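PDB 2RKN: DIR1 protein from Arabidopsis thaliana, which binds lysophospholipid as a putative lipid-transfer protein and is required for long-distance signalling in systemic acquired resistance. Local coordinates for residues A[31-36]-A[65-71]. Sequence-based numbering, arbitrary orientation.
Sequences CCTALQ and LPKQCGL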
ATOM      1  N   CYS A  31       6.832  -3.723  -5.748  1.00 34.45           N
ATOM      2  CA  CYS A  31       6.008  -3.142  -4.693  1.00 33.98           C
ATOM      3  C   CYS A  31       6.792  -2.973  -3.377  1.00 33.50           C
ATOM      4  O   CYS A  31       6.779  -1.886  -2.790  1.00 34.41           O
ATOM      5  CB  CYS A  31       4.773  -4.022  -4.459  1.00 33.97           C
ATOM      6  SG  CYS A  31       3.786  -3.499  -2.973  1.00 35.48           S
ATOM      7  N   CYS A  32       7.440  -4.048  -2.929  1.00 33.36           N
ATOM      8  CA  CYS A  32       8.133  -3.975  -1.656  1.00 33.25           C
ATOM      9  C   CYS A  32       9.264  -2.962  -1.712  1.00 35.24           C
ATOM     10  O   CYS A  32       9.509  -2.265  -0.724  1.00 36.10           O
ATOM     11  CB  CYS A  32       8.604  -5.355  -1.236  1.00 32.51           C
ATOM     12  SG  CYS A  32       7.297  -6.524  -0.824  1.00 35.28           S
ATOM     13  N   THR A  33       9.951  -2.872  -2.838  1.00 34.81           N
ATOM     14  CA  THR A  33      11.054  -1.933  -2.930  1.00 35.56           C
ATOM     15  C   THR A  33      10.569  -0.470  -2.858  1.00 35.04           C
ATOM     16  O   THR A  33      11.175   0.387  -2.246  1.00 34.61           O
ATOM     17  CB  THR A  33      11.822  -2.170  -4.226  1.00 35.44           C
ATOM     18  OG1 THR A  33      12.413  -3.492  -4.162  1.00 37.25           O
ATOM     19  CG2 THR A  33      12.875  -1.086  -4.401  1.00 39.11           C
ATOM     20  N   ALA A  34       9.433  -0.196  -3.516  1.00 35.32           N
ATOM     21  CA  ALA A  34       8.873   1.146  -3.508  1.00 34.94           C
ATOM     22  C   ALA A  34       8.482   1.518  -2.082  1.00 35.17           C
ATOM     23  O   ALA A  34       8.677   2.638  -1.655  1.00 34.84           O
ATOM     24  CB  ALA A  34       7.619   1.168  -4.405  1.00 36.43           C
ATOM     25  N   LEU A  35       7.917   0.548  -1.338  1.00 34.72           N
ATOM     26  CA  LEU A  35       7.473   0.859   0.021  1.00 34.98           C
ATOM     27  C   LEU A  35       8.647   1.261   0.947  1.00 35.26           C
ATOM     28  O   LEU A  35       8.419   1.930   1.980  1.00 35.61           O
ATOM     29  CB  LEU A  35       6.790  -0.396   0.668  1.00 35.84           C
ATOM     30  CG  LEU A  35       5.372  -0.547   0.172  1.00 36.51           C
ATOM     31  CD1 LEU A  35       4.811  -1.750   1.009  1.00 41.38           C
ATOM     32  CD2 LEU A  35       4.468   0.647   0.352  1.00 40.55           C
ATOM     33  N   GLN A  36       9.895   0.900   0.565  1.00 35.10           N
ATOM     34  CA  GLN A  36      11.080   1.335   1.319  1.00 36.74           C
ATOM     35  C   GLN A  36      11.255   2.875   1.321  1.00 34.83           C
ATOM     36  O   GLN A  36      12.010   3.390   2.154  1.00 35.81           O
ATOM     37  CB  GLN A  36      12.359   0.635   0.806  1.00 36.93           C
ATOM     38  CG  GLN A  36      12.240  -0.873   0.913  1.00 35.69           C
ATOM     39  CD  GLN A  36      13.445  -1.648   0.370  1.00 41.43           C
ATOM     40  OE1 GLN A  36      14.508  -1.088   0.167  1.00 49.98           O
ATOM     41  NE2 GLN A  36      13.286  -2.983   0.206  1.00 44.51           N
ATOM     42  N   LEU A  65       0.932  -4.810   4.792  0.50 36.34           N
ATOM     43  CA  LEU A  65       1.837  -4.990   3.663  0.50 36.20           C
ATOM     44  C   LEU A  65       3.310  -4.754   4.017  0.50 36.03           C
ATOM     45  O   LEU A  65       4.168  -5.589   3.712  0.50 34.76           O
ATOM     46  CB  LEU A  65       1.372  -4.156   2.478  0.50 36.24           C
ATOM     47  CG  LEU A  65       2.178  -4.350   1.199  0.50 34.83           C
ATOM     48  CD1 LEU A  65       2.300  -5.774   0.818  0.50 33.63           C
ATOM     49  CD2 LEU A  65       1.561  -3.569   0.075  0.50 37.19           C
ATOM     50  N   PRO A  66       3.611  -3.648   4.723  1.00 37.04           N
ATOM     51  CA  PRO A  66       5.029  -3.562   5.145  1.00 37.67           C
ATOM     52  C   PRO A  66       5.603  -4.792   5.804  1.00 37.86           C
ATOM     53  O   PRO A  66       6.724  -5.221   5.404  1.00 35.81           O
ATOM     54  CB  PRO A  66       5.056  -2.277   6.047  1.00 36.79           C
ATOM     55  CG  PRO A  66       3.935  -1.435   5.489  1.00 37.85           C
ATOM     56  CD  PRO A  66       2.825  -2.499   5.214  1.00 38.86           C
ATOM     57  N   LYS A  67       4.920  -5.420   6.802  1.00 37.23           N
ATOM     58  CA  LYS A  67       5.379  -6.671   7.423  1.00 39.80           C
ATOM     59  C   LYS A  67       5.528  -7.739   6.367  1.00 36.97           C
ATOM     60  O   LYS A  67       6.541  -8.396   6.330  1.00 37.00           O
ATOM     61  CB  LYS A  67       4.454  -7.174   8.593  1.00 39.04           C
ATOM     62  CG  LYS A  67       4.866  -8.493   9.339  1.00 46.65           C
ATOM     63  CD  LYS A  67       3.658  -9.105  10.124  1.00 45.67           C
ATOM     64  CE  LYS A  67       3.988 -10.375  10.883  1.00 51.00           C
ATOM     65  NZ  LYS A  67       4.308  -9.997  12.321  1.00 49.97           N
ATOM     66  N   GLN A  68       4.569  -7.828   5.431  1.00 36.58           N
ATOM     67  CA  GLN A  68       4.683  -8.861   4.356  1.00 37.28           C
ATOM     68  C   GLN A  68       5.936  -8.674   3.538  1.00 37.13           C
ATOM     69  O   GLN A  68       6.547  -9.632   3.101  1.00 39.28           O
ATOM     70  CB  GLN A  68       3.497  -8.840   3.386  1.00 37.94           C
ATOM     71  CG  GLN A  68       2.338  -9.649   3.817  1.00 39.72           C
ATOM     72  CD  GLN A  68       1.548 -10.116   2.581  1.00 40.45           C
ATOM     73  OE1 GLN A  68       0.659  -9.429   2.091  1.00 40.22           O
ATOM     74  NE2 GLN A  68       1.959 -11.274   2.037  1.00 37.51           N
ATOM     75  N   CYS A  69       6.351  -7.434   3.395  1.00 37.21           N
ATOM     76  CA  CYS A  69       7.520  -7.078   2.623  1.00 37.77           C
ATOM     77  C   CYS A  69       8.811  -7.177   3.423  1.00 40.58           C
ATOM     78  O   CYS A  69       9.882  -6.920   2.880  1.00 42.96           O
ATOM     79  CB  CYS A  69       7.331  -5.677   2.034  1.00 37.67           C
ATOM     80  SG  CYS A  69       6.215  -5.547   0.588  1.00 35.58           S
ATOM     81  N   GLY A  70       8.708  -7.552   4.694  1.00 40.07           N
ATOM     82  CA  GLY A  70       9.916  -7.737   5.492  1.00 41.35           C
ATOM     83  C   GLY A  70      10.509  -6.419   5.954  1.00 41.94           C
ATOM     84  O   GLY A  70      11.678  -6.358   6.374  1.00 42.69           O
ATOM     85  N   LEU A  71       9.714  -5.354   5.901  1.00 41.84           N
ATOM     86  CA  LEU A  71      10.161  -4.093   6.404  1.00 42.88           C
ATOM     87  C   LEU A  71      10.143  -4.221   7.923  1.00 44.84           C
ATOM     88  O   LEU A  71       9.431  -5.092   8.459  1.00 44.56           O
ATOM     89  CB  LEU A  71       9.307  -2.940   5.850  1.00 42.40           C
ATOM     90  CG  LEU A  71       9.501  -2.886   4.319  1.00 40.46           C
ATOM     91  CD1 LEU A  71       8.586  -1.876   3.579  1.00 38.05           C
ATOM     92  CD2 LEU A  71      10.951  -2.581   3.995  1.00 43.21           C
TER
HETATM   93  O   HOH W   1      11.460  -4.834   1.240  1.00 45.18           O
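Cys32 and Cys69 form a disulfide that ties helix 29-35 to the residue just after helix 59-68. Their SG atoms are 2.0 Å apart, with a torsion of -74° about the bond. Leu35 packs beside this bridge. Its CB meets Leu71 CD1 at 3.7 Å. CG is anti to the carbonyl carbon (chi1 -79°), and beyond it CD1 reaches Leu65 CG at 3.7 Å. The same methyl lies 4.1 Å from Cys69 SG. The side chains of Leu35 and Leu65 cross at about a right angle. Leu65 CD2 also touches Cys31 SG at 3.8 Å, and Cys31 is itself bridged to Cys15. At the solvent side, Gln36 CG packs on Leu71 CD2. A water accepts from Gln36 NE2 at 2.8 Å and donates to Cys69 O at 3.1 Å, and so links the two segments. Gly70, with positive phi, closes helix 59-68 in a Schellman motif and turns the chain so that Leu71 packs back on Leu35. Leu35 also touches a bound lysophospholipid. The adjacent Cys31 and Cys32, each bridged to a different helical region, are the CC pair of the eight-cysteine, all-helical fold of plant lipid-transfer proteins.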